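Local coordinates for flagellar hook-associated protein (Burkholderia pseudomallei, PDB 4UT1), which probably serves as a structural component of the bacterial flagellum, at the junction between hook and filament, at residues S230-L233 against Q237-V240; V263-G266 against Q272-P275; T499-I502 against T508-N511; T534-P537 against M543-V546. All blocks are in the same frame, centred on the assembly; numbering follows the deposited sequence.

Interaction 1. Residues S230-L233 against Q237-V240; sequences SVFL and QPLV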
ATOM      1  N   SER A 230      19.099  40.177 -11.148  1.00 27.33           N
ATOM      2  CA  SER A 230      18.350  39.589 -10.047  1.00 24.77           C
ATOM      3  C   SER A 230      17.914  38.188 -10.471  1.00 24.31           C
ATOM      4  O   SER A 230      17.504  37.991 -11.608  1.00 24.03           O
ATOM      5  CB  SER A 230      17.148  40.446  -9.665  1.00 29.54           C
ATOM      6  OG  SER A 230      17.567  41.606  -8.968  1.00 32.34           O
ATOM      7  N   VAL A 231      18.020  37.218  -9.571  1.00 21.17           N
ATOM      8  CA  VAL A 231      17.663  35.838  -9.914  1.00 23.91           C
ATOM      9  C   VAL A 231      16.651  35.279  -8.936  1.00 19.63           C
ATOM     10  O   VAL A 231      16.794  35.424  -7.718  1.00 21.29           O
ATOM     11  CB  VAL A 231      18.898  34.912  -9.951  1.00 20.58           C
ATOM     12  CG1 VAL A 231      18.500  33.525 -10.465  1.00 19.79           C
ATOM     13  CG2 VAL A 231      19.978  35.503 -10.827  1.00 22.96           C
ATOM     14  N   PHE A 232      15.624  34.632  -9.482  1.00 22.06           N
ATOM     15  CA  PHE A 232      14.541  34.083  -8.687  1.00 22.10           C
ATOM     16  C   PHE A 232      14.258  32.644  -9.082  1.00 22.53           C
ATOM     17  O   PHE A 232      14.356  32.287 -10.260  1.00 21.19           O
ATOM     18  CB  PHE A 232      13.260  34.897  -8.860  1.00 25.17           C
ATOM     19  CG  PHE A 232      13.386  36.329  -8.449  1.00 25.64           C
ATOM     20  CD1 PHE A 232      13.929  37.264  -9.313  1.00 27.99           C
ATOM     21  CD2 PHE A 232      12.938  36.743  -7.205  1.00 24.36           C
ATOM     22  CE1 PHE A 232      14.038  38.596  -8.932  1.00 29.58           C
ATOM     23  CE2 PHE A 232      13.041  38.064  -6.817  1.00 27.62           C
ATOM     24  CZ  PHE A 232      13.590  38.993  -7.682  1.00 27.68           C
ATOM     25  N   LEU A 233      13.913  31.831  -8.093  1.00 18.28           N
ATOM     26  CA  LEU A 233      13.336  30.515  -8.363  1.00 21.26           C
ATOM     27  C   LEU A 233      12.001  30.726  -9.047  1.00 24.22           C
ATOM     28  O   LEU A 233      11.323  31.723  -8.792  1.00 22.91           O
ATOM     29  CB  LEU A 233      13.163  29.710  -7.074  1.00 20.74           C
ATOM     30  CG  LEU A 233      14.449  29.108  -6.503  1.00 17.55           C
ATOM     31  CD1 LEU A 233      14.188  28.510  -5.136  1.00 21.05           C
ATOM     32  CD2 LEU A 233      15.040  28.062  -7.442  1.00 18.83           C
ATOM     33  N   GLN A 237      10.932  32.660  -5.052  1.00 23.76           N
ATOM     34  CA  GLN A 237      11.973  32.822  -4.040  1.00 22.23           C
ATOM     35  C   GLN A 237      13.203  33.491  -4.646  1.00 20.93           C
ATOM     36  O   GLN A 237      13.766  32.998  -5.617  1.00 21.31           O
ATOM     37  CB  GLN A 237      12.334  31.458  -3.429  1.00 23.30           C
ATOM     38  CG  GLN A 237      13.610  31.439  -2.598  1.00 21.53           C
ATOM     39  CD  GLN A 237      13.521  32.291  -1.358  1.00 25.47           C
ATOM     40  OE1 GLN A 237      12.557  32.203  -0.598  1.00 28.15           O
ATOM     41  NE2 GLN A 237      14.528  33.128  -1.143  1.00 19.86           N
ATOM     42  N   PRO A 238      13.611  34.643  -4.093  1.00 22.42           N
ATOM     43  CA  PRO A 238      14.828  35.257  -4.633  1.00 20.36           C
ATOM     44  C   PRO A 238      16.068  34.401  -4.372  1.00 19.54           C
ATOM     45  O   PRO A 238      16.176  33.776  -3.314  1.00 18.80           O
ATOM     46  CB  PRO A 238      14.919  36.595  -3.885  1.00 24.58           C
ATOM     47  CG  PRO A 238      14.123  36.402  -2.645  1.00 25.53           C
ATOM     48  CD  PRO A 238      13.024  35.422  -2.988  1.00 24.54           C
ATOM     49  N   LEU A 239      16.987  34.378  -5.331  1.00 20.26           N
ATOM     50  CA  LEU A 239      18.275  33.722  -5.154  1.00 18.55           C
ATOM     51  C   LEU A 239      19.402  34.746  -5.185  1.00 17.56           C
ATOM     52  O   LEU A 239      20.376  34.643  -4.436  1.00 15.45           O
ATOM     53  CB  LEU A 239      18.507  32.681  -6.239  1.00 16.42           C
ATOM     54  CG  LEU A 239      17.577  31.464  -6.203  1.00 15.63           C
ATOM     55  CD1 LEU A 239      18.044  30.508  -7.264  1.00 18.21           C
ATOM     56  CD2 LEU A 239      17.566  30.806  -4.817  1.00 17.08           C
ATOM     57  N   VAL A 240      19.265  35.712  -6.082  1.00 19.44           N
ATOM     58  CA  VAL A 240      20.215  36.822  -6.180  1.00 16.98           C
ATOM     59  C   VAL A 240      19.454  38.127  -6.307  1.00 23.08           C
ATOM     60  O   VAL A 240      18.528  38.244  -7.111  1.00 23.04           O
ATOM     61  CB  VAL A 240      21.160  36.692  -7.387  1.00 18.23           C
ATOM     62  CG1 VAL A 240      22.037  37.949  -7.505  1.00 20.43           C
ATOM     63  CG2 VAL A 240      22.018  35.446  -7.283  1.00 16.45           C
TER

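Interaction 2. Residues V263-G266 against Q272-P275; sequences VSKG and QPGP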
ATOM      1  N   VAL A 263      14.556  24.508   1.807  1.00 17.58           N
ATOM      2  CA  VAL A 263      14.140  25.691   2.526  1.00 17.99           C
ATOM      3  C   VAL A 263      15.052  26.839   2.158  1.00 19.02           C
ATOM      4  O   VAL A 263      16.167  26.632   1.653  1.00 11.87           O
ATOM      5  CB  VAL A 263      14.168  25.489   4.063  1.00 19.25           C
ATOM      6  CG1 VAL A 263      13.291  24.311   4.460  1.00 16.76           C
ATOM      7  CG2 VAL A 263      15.598  25.291   4.566  1.00 17.19           C
ATOM      8  N   SER A 264      14.564  28.046   2.402  1.00 18.59           N
ATOM      9  CA  SER A 264      15.412  29.231   2.316  1.00 20.17           C
ATOM     10  C   SER A 264      15.687  29.757   3.718  1.00 21.70           C
ATOM     11  O   SER A 264      14.799  29.768   4.570  1.00 21.62           O
ATOM     12  CB  SER A 264      14.762  30.303   1.453  1.00 18.50           C
ATOM     13  OG  SER A 264      13.552  30.752   2.032  1.00 26.82           O
ATOM     14  N   LYS A 265      16.927  30.175   3.953  1.00 26.95           N
ATOM     15  CA  LYS A 265      17.349  30.636   5.266  1.00 26.21           C
ATOM     16  C   LYS A 265      17.574  32.144   5.274  1.00 29.79           C
ATOM     17  O   LYS A 265      18.155  32.687   6.212  1.00 33.57           O
ATOM     18  CB  LYS A 265      18.622  29.906   5.704  1.00 27.07           C
ATOM     19  CG  LYS A 265      18.503  28.385   5.673  1.00 32.34           C
ATOM     20  CD  LYS A 265      19.600  27.712   6.489  1.00 36.72           C
ATOM     21  CE  LYS A 265      19.443  28.007   7.976  1.00 44.94           C
ATOM     22  NZ  LYS A 265      18.142  27.507   8.518  1.00 40.18           N
ATOM     23  N   GLY A 266      17.093  32.819   4.233  1.00 27.14           N
ATOM     24  CA  GLY A 266      17.265  34.258   4.107  1.00 28.10           C
ATOM     25  C   GLY A 266      18.541  34.584   3.347  1.00 22.96           C
ATOM     26  O   GLY A 266      19.106  33.726   2.678  1.00 20.99           O
ATOM     27  N   GLN A 272      21.817  35.439  12.770  1.00 41.36           N
ATOM     28  CA  GLN A 272      20.510  34.860  13.071  1.00 43.47           C
ATOM     29  C   GLN A 272      19.592  34.873  11.836  1.00 42.82           C
ATOM     30  O   GLN A 272      18.785  35.784  11.645  1.00 43.55           O
ATOM     31  CB  GLN A 272      19.861  35.585  14.271  1.00 38.09           C
ATOM     32  CG  GLN A 272      19.321  36.992  14.014  1.00 42.14           C
ATOM     33  CD  GLN A 272      20.094  38.082  14.732  1.00 45.42           C
ATOM     34  OE1 GLN A 272      21.276  37.923  15.046  1.00 48.10           O
ATOM     35  NE2 GLN A 272      19.423  39.201  14.999  1.00 41.91           N
ATOM     36  N   PRO A 273      19.738  33.858  10.967  1.00 41.75           N
ATOM     37  CA  PRO A 273      18.839  33.733   9.815  1.00 40.85           C
ATOM     38  C   PRO A 273      17.373  33.717  10.258  1.00 43.96           C
ATOM     39  O   PRO A 273      17.016  32.916  11.129  1.00 45.43           O
ATOM     40  CB  PRO A 273      19.253  32.392   9.183  1.00 39.39           C
ATOM     41  CG  PRO A 273      20.043  31.677  10.244  1.00 38.82           C
ATOM     42  CD  PRO A 273      20.720  32.763  11.025  1.00 44.91           C
ATOM     43  N   GLY A 274      16.554  34.604   9.683  1.00 45.22           N
ATOM     44  CA  GLY A 274      15.143  34.731  10.033  1.00 35.39           C
ATOM     45  C   GLY A 274      14.435  33.407   9.855  1.00 32.54           C
ATOM     46  O   GLY A 274      15.052  32.463   9.353  1.00 34.60           O
ATOM     47  N   PRO A 275      13.143  33.327  10.249  1.00 26.51           N
ATOM     48  CA  PRO A 275      12.466  32.024  10.224  1.00 25.99           C
ATOM     49  C   PRO A 275      12.708  31.276   8.917  1.00 26.96           C
ATOM     50  O   PRO A 275      12.516  31.824   7.820  1.00 25.62           O
ATOM     51  CB  PRO A 275      10.974  32.382  10.398  1.00 23.36           C
ATOM     52  CG  PRO A 275      10.880  33.872  10.212  1.00 23.70           C
ATOM     53  CD  PRO A 275      12.223  34.422  10.595  1.00 22.41           C
TER

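Interaction 3. Residues T499-I502 against T508-N511; sequences TVTI and TSIN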
ATOM      1  N   THR A 499     -29.349 -20.211  13.671  1.00 16.76           N
ATOM      2  CA  THR A 499     -30.218 -19.865  12.561  1.00 17.64           C
ATOM      3  C   THR A 499     -29.701 -20.580  11.326  1.00 15.64           C
ATOM      4  O   THR A 499     -28.514 -20.496  11.006  1.00 15.74           O
ATOM      5  CB  THR A 499     -30.266 -18.344  12.335  1.00 17.06           C
ATOM      6  OG1 THR A 499     -30.963 -17.728  13.422  1.00 16.02           O
ATOM      7  CG2 THR A 499     -30.978 -18.015  11.031  1.00 19.44           C
ATOM      8  N   VAL A 500     -30.578 -21.320  10.655  1.00 15.25           N
ATOM      9  CA  VAL A 500     -30.201 -22.032   9.446  1.00 15.07           C
ATOM     10  C   VAL A 500     -30.643 -21.231   8.216  1.00 18.75           C
ATOM     11  O   VAL A 500     -31.818 -20.869   8.071  1.00 19.13           O
ATOM     12  CB  VAL A 500     -30.813 -23.467   9.403  1.00 12.85           C
ATOM     13  CG1 VAL A 500     -30.456 -24.163   8.118  1.00 13.96           C
ATOM     14  CG2 VAL A 500     -30.343 -24.290  10.600  1.00 11.88           C
ATOM     15  N   THR A 501     -29.692 -20.924   7.344  1.00 15.83           N
ATOM     16  CA  THR A 501     -30.016 -20.193   6.125  1.00 15.66           C
ATOM     17  C   THR A 501     -29.830 -21.088   4.925  1.00 19.39           C
ATOM     18  O   THR A 501     -28.742 -21.611   4.697  1.00 19.61           O
ATOM     19  CB  THR A 501     -29.148 -18.936   5.956  1.00 20.30           C
ATOM     20  OG1 THR A 501     -29.410 -18.041   7.036  1.00 21.21           O
ATOM     21  CG2 THR A 501     -29.478 -18.228   4.650  1.00 19.09           C
ATOM     22  N   ILE A 502     -30.896 -21.269   4.160  1.00 20.29           N
ATOM     23  CA  ILE A 502     -30.828 -22.060   2.944  1.00 20.53           C
ATOM     24  C   ILE A 502     -30.646 -21.136   1.756  1.00 25.26           C
ATOM     25  O   ILE A 502     -31.438 -20.213   1.549  1.00 24.92           O
ATOM     26  CB  ILE A 502     -32.089 -22.927   2.742  1.00 22.55           C
ATOM     27  CG1 ILE A 502     -32.311 -23.842   3.949  1.00 21.21           C
ATOM     28  CG2 ILE A 502     -31.969 -23.746   1.465  1.00 21.95           C
ATOM     29  CD1 ILE A 502     -32.926 -23.142   5.156  1.00 26.95           C
ATOM     30  N   THR A 508     -33.637 -18.287   2.378  1.00 27.93           N
ATOM     31  CA  THR A 508     -34.567 -18.247   3.498  1.00 30.67           C
ATOM     32  C   THR A 508     -33.887 -18.698   4.790  1.00 27.76           C
ATOM     33  O   THR A 508     -32.984 -19.538   4.772  1.00 24.20           O
ATOM     34  CB  THR A 508     -35.810 -19.108   3.221  1.00 30.84           C
ATOM     35  OG1 THR A 508     -35.409 -20.426   2.825  1.00 33.87           O
ATOM     36  CG2 THR A 508     -36.627 -18.478   2.103  1.00 33.50           C
ATOM     37  N   SER A 509     -34.310 -18.116   5.907  1.00 23.94           N
ATOM     38  CA  SER A 509     -33.670 -18.391   7.186  1.00 20.33           C
ATOM     39  C   SER A 509     -34.673 -18.911   8.197  1.00 22.36           C
ATOM     40  O   SER A 509     -35.843 -18.512   8.209  1.00 21.56           O
ATOM     41  CB  SER A 509     -32.971 -17.136   7.720  1.00 25.17           C
ATOM     42  OG  SER A 509     -31.805 -16.849   6.951  1.00 23.88           O
ATOM     43  N   ILE A 510     -34.202 -19.812   9.047  1.00 18.61           N
ATOM     44  CA  ILE A 510     -35.037 -20.438  10.051  1.00 16.89           C
ATOM     45  C   ILE A 510     -34.327 -20.420  11.391  1.00 18.85           C
ATOM     46  O   ILE A 510     -33.177 -20.869  11.507  1.00 17.75           O
ATOM     47  CB  ILE A 510     -35.385 -21.892   9.660  1.00 18.82           C
ATOM     48  CG1 ILE A 510     -36.300 -21.887   8.432  1.00 18.24           C
ATOM     49  CG2 ILE A 510     -36.023 -22.641  10.833  1.00 18.64           C
ATOM     50  CD1 ILE A 510     -36.526 -23.251   7.837  1.00 21.52           C
ATOM     51  N   ASN A 511     -35.004 -19.883  12.397  1.00 15.77           N
ATOM     52  CA  ASN A 511     -34.472 -19.902  13.754  1.00 17.70           C
ATOM     53  C   ASN A 511     -34.750 -21.242  14.432  1.00 18.97           C
ATOM     54  O   ASN A 511     -35.897 -21.650  14.584  1.00 17.85           O
ATOM     55  CB  ASN A 511     -35.058 -18.747  14.582  1.00 19.95           C
ATOM     56  CG  ASN A 511     -34.682 -17.367  14.037  1.00 21.24           C
ATOM     57  OD1 ASN A 511     -33.570 -17.151  13.548  1.00 17.58           O
ATOM     58  ND2 ASN A 511     -35.615 -16.421  14.135  1.00 22.02           N
TER

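Interaction 4. Residues T534-P537 against M543-V546; sequences TTQP and MNGV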
ATOM      1  N   THR A 534     -27.745 -17.512  16.223  1.00 17.40           N
ATOM      2  CA  THR A 534     -28.809 -16.530  16.108  1.00 17.76           C
ATOM      3  C   THR A 534     -28.404 -15.213  16.785  1.00 21.11           C
ATOM      4  O   THR A 534     -28.557 -14.143  16.212  1.00 22.53           O
ATOM      5  CB  THR A 534     -30.109 -17.067  16.706  1.00 15.98           C
ATOM      6  OG1 THR A 534     -30.486 -18.263  15.994  1.00 17.49           O
ATOM      7  CG2 THR A 534     -31.219 -16.029  16.607  1.00 15.94           C
ATOM      8  N   THR A 535     -27.869 -15.299  17.994  1.00 17.80           N
ATOM      9  CA  THR A 535     -27.275 -14.123  18.621  1.00 21.55           C
ATOM     10  C   THR A 535     -25.869 -13.883  18.053  1.00 23.54           C
ATOM     11  O   THR A 535     -25.068 -14.818  17.937  1.00 21.68           O
ATOM     12  CB  THR A 535     -27.204 -14.274  20.154  1.00 24.48           C
ATOM     13  OG1 THR A 535     -26.429 -15.429  20.484  1.00 32.35           O
ATOM     14  CG2 THR A 535     -28.581 -14.448  20.734  1.00 17.65           C
ATOM     15  N   GLN A 536     -25.585 -12.635  17.681  1.00 24.82           N
ATOM     16  CA  GLN A 536     -24.280 -12.256  17.135  1.00 26.27           C
ATOM     17  C   GLN A 536     -23.715 -11.089  17.931  1.00 31.82           C
ATOM     18  O   GLN A 536     -24.430 -10.119  18.172  1.00 31.50           O
ATOM     19  CB  GLN A 536     -24.392 -11.870  15.653  1.00 26.77           C
ATOM     20  CG  GLN A 536     -24.739 -13.018  14.723  1.00 24.35           C
ATOM     21  CD  GLN A 536     -23.555 -13.930  14.476  1.00 28.48           C
ATOM     22  OE1 GLN A 536     -22.414 -13.475  14.389  1.00 20.91           O
ATOM     23  NE2 GLN A 536     -23.820 -15.222  14.364  1.00 22.14           N
ATOM     24  N   PRO A 537     -22.435 -11.172  18.340  1.00 34.66           N
ATOM     25  CA  PRO A 537     -21.528 -12.301  18.106  1.00 29.72           C
ATOM     26  C   PRO A 537     -21.955 -13.556  18.857  1.00 32.04           C
ATOM     27  O   PRO A 537     -22.692 -13.480  19.842  1.00 27.10           O
ATOM     28  CB  PRO A 537     -20.185 -11.790  18.633  1.00 30.77           C
ATOM     29  CG  PRO A 537     -20.547 -10.758  19.637  1.00 39.30           C
ATOM     30  CD  PRO A 537     -21.774 -10.090  19.093  1.00 33.21           C
ATOM     31  N   MET A 543     -22.882 -23.246  17.800  1.00 22.02           N
ATOM     32  CA  MET A 543     -22.366 -23.460  16.449  1.00 20.50           C
ATOM     33  C   MET A 543     -22.526 -22.201  15.621  1.00 20.78           C
ATOM     34  O   MET A 543     -23.576 -21.558  15.645  1.00 16.86           O
ATOM     35  CB  MET A 543     -23.081 -24.631  15.758  1.00 19.67           C
ATOM     36  CG  MET A 543     -22.666 -24.815  14.293  1.00 17.44           C
ATOM     37  SD  MET A 543     -23.249 -26.348  13.514  1.00 18.19           S
ATOM     38  CE  MET A 543     -22.497 -27.567  14.587  1.00 18.47           C
ATOM     39  N   ASN A 544     -21.466 -21.834  14.910  1.00 17.13           N
ATOM     40  CA  ASN A 544     -21.464 -20.629  14.104  1.00 18.32           C
ATOM     41  C   ASN A 544     -20.529 -20.784  12.911  1.00 18.49           C
ATOM     42  O   ASN A 544     -19.499 -21.451  13.012  1.00 18.18           O
ATOM     43  CB  ASN A 544     -21.058 -19.433  14.980  1.00 20.12           C
ATOM     44  CG  ASN A 544     -21.218 -18.104  14.280  1.00 20.80           C
ATOM     45  OD1 ASN A 544     -22.320 -17.725  13.866  1.00 17.50           O
ATOM     46  ND2 ASN A 544     -20.118 -17.360  14.184  1.00 15.76           N
ATOM     47  N   GLY A 545     -20.902 -20.198  11.776  1.00 15.09           N
ATOM     48  CA  GLY A 545     -20.055 -20.191  10.597  1.00 19.00           C
ATOM     49  C   GLY A 545     -19.802 -21.535   9.936  1.00 18.02           C
ATOM     50  O   GLY A 545     -18.760 -21.739   9.310  1.00 20.20           O
ATOM     51  N   VAL A 546     -20.761 -22.444  10.061  1.00 16.58           N
ATOM     52  CA  VAL A 546     -20.669 -23.774   9.469  1.00 15.58           C
ATOM     53  C   VAL A 546     -21.583 -23.887   8.257  1.00 20.07           C
ATOM     54  O   VAL A 546     -22.760 -23.529   8.325  1.00 19.05           O
ATOM     55  CB  VAL A 546     -21.028 -24.862  10.481  1.00 15.57           C
ATOM     56  CG1 VAL A 546     -21.036 -26.256   9.806  1.00 16.38           C
ATOM     57  CG2 VAL A 546     -20.037 -24.838  11.638  1.00 15.95           C
TER

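Interaction 1. Residues S230-L233 against Q237-V240
Val231 O takes two backbone bonds from the opposing segment. Leu239 N reaches it at 2.6 Å and Val240 N reaches the same Val231 O at 3.0 Å. Both donors come from one face of the carbonyl plane, and the Val240 bond is nearly straight (170°). Val240 O in turn accepts from Val231 N at 2.7 Å. Toward the turn, Leu233 N donates a hydrogen bond to Gln237 O, also at 2.7 Å.

Because Leu239 and Val240 both face Val231, the pairing is a classic beta bulge. It lies in the hairpin of strands 228-233 and 238-241, within a six-stranded antiparallel sheet. The extra residue separates the hydrogen-bonded pair Val231-Val240 from the non-hydrogen-bonded pair Phe232-Pro238.

Val231 and Val240 share one face of the sheet. Their CG2 branches, each anti to its own carbonyl carbon, lie 4.1 Å apart. Phe232 and Pro238 share the other face, where ring atom CD2 of Phe232 comes within 3.5 Å of Pro238 CA at an oblique approach. The Leu233 and Leu239 side chains cross at about a right angle, with Leu233 CD2 at 3.9 Å from Leu239 CD1. Leu233 also runs alongside Gln237, its CD1 against CB and CG of Gln237.

The Gln237 chain bends at chi2 (65°), and NE2 bonds to a lone pair of Pro238 O, in the plane of that carbonyl. Its OE1 is held by Ser264 OG. Beyond this shell, helix 134-193 covers Val240 through Thr180, Ile183 and Asn187. Tyr246 of strand 244-252 lies against Gln237 and Pro238.

Interaction 2. Residues V263-G266 against Q272-P275
Lys265 and Pro273 meet where a long loop leaves one strand and returns toward the next. Strands 260-265 and 277-278 are antiparallel neighbours in the six-stranded sheet, and the loop joins them in a hairpin-like connection. Strand 277-278 lies at the border of that sheet. The two segments share no hydrogen bond and bury little surface, 133 Å² over both sides.

Val263 is buried against Ala249 and Val251. Ser264 follows, and its backbone pairs with Gln277, the residue that begins the next strand. Across the contact Ser264 comes only marginally near, with its O at 4.5 Å from Pro275 O.

Lys265 carries most of the meeting. Its CB lies 4.3 Å from Pro273 CB, so the base of the side chain borders the pyrrolidine ring. Lys265 O is also 4.3 Å from Gly274 N, too far for a hydrogen bond. The backbone of Lys265 is bonded to Gln247 on the other flank.

At Gly266 the chain turns a corner, with phi at 91°, and its backbone also bonds to Gln247. The loop returns past this corner with Pro273 directed toward the strand end and largely open to solvent. The nearest approach is from Pro273 CB to the carbonyl oxygen Lys265 O, at 3.2 Å.

Interaction 3. Residues T499-I502 against T508-N511
Strands 499-502 and 508-511 run antiparallel, their axes 4.5 Å apart at closest approach and their directions 161° apart. They form a beta hairpin at one border of a five-stranded antiparallel sheet, within the region assigned to the FlgK D3 domain. Strand 508-511 is the outermost strand, and strand 527-533 flanks the hairpin on its other side.

Val500 and Ile510 are a hydrogen-bonded pair, with Val500 N to Ile510 O and Ile510 N to Val500 O both at 2.8 Å. Ile502 and Thr508 form the second such pair. There Ile502 N donates to Thr508 O, and Thr508 N to Ile502 O.

The non-hydrogen-bonded pairs, Thr499-Asn511 and Thr501-Ser509, place polar side chains together on one face. Thr501 OG1 and Ser509 OG lie 2.7 Å apart and share a hydrogen bond. Each oxygen stands anti to its carbonyl carbon (chi1 -63° and -72°), which brings the two hydroxyls together over the strands. The other face holds Val500, Ile502, Thr508 and Ile510. Its apolar contact is loose, with Ile502 CD1 at 4.5 Å from Ile510 CD1. Met529 covers Val500 and Ile502, while Val519 and Pro520 lie against Ile502 and Ile510 respectively.

Thr499 and Asn511 point the same way, side by side. Thr499 OG1 also bonds to Thr534 OG1, and it donates in the carbonyl plane to Asn511 OD1 at 2.7 Å.

Interaction 4. Residues T534-P537 against M543-V546
The side-chain amides of Gln536 and Asn544 meet from opposite directions, with their planes 37° apart. Asn544 OD1 lies in the amide plane of Gln536. The reverse does not hold. Gln536 NE2 stands above the carbonyl plane of Asn544, 38° out of it and off the lone pairs. The bond from Gln536 NE2 to Asn544 OD1 measures 3.0 Å, with an N-H...O angle of 154°.

Gln536 reaches across by folding at chi2, which turns NE2 toward the other segment. Asn544 sets CG anti to its backbone N, and its side chain leaves the backbone toward Gln536.

Ser533 ties both amides together. Its O accepts from Gln536 NE2, and its N donates to Asn544 OD1. Asn544 ND2 is held by Gly472 O, so both ends of this buried amide have partners and its flip is fixed.

Both segments belong to the connection between strands 527-533 and 546-551, neighbours in a five-stranded antiparallel sheet. A cis peptide bond precedes Pro537. On the return, Gly545 and Val546 both face Ile531, the pattern of a G1 beta bulge where strand 546-551 begins.

How the interactions relate
The contacts form two pairs in series along the chain. Interactions 1 and 2 share the six-stranded antiparallel sheet in the region assigned to the FlgK helical domain, with centres about 15 Å apart. Gln237 OE1 and Ser264 OG join them. Interactions 3 and 4 lie in the D3 region, centres about 12 Å apart. Thr499 OG1 and Thr534 OG1 link the border hairpin to the long connection that leaves strand 527-533, a strand of the same sheet. The pairs sit on opposite sides of the chain's centre, with 64 to 75 Å between centres. They therefore describe two separate beta modules of an elongated protein, the first lying against the long helix 134-193.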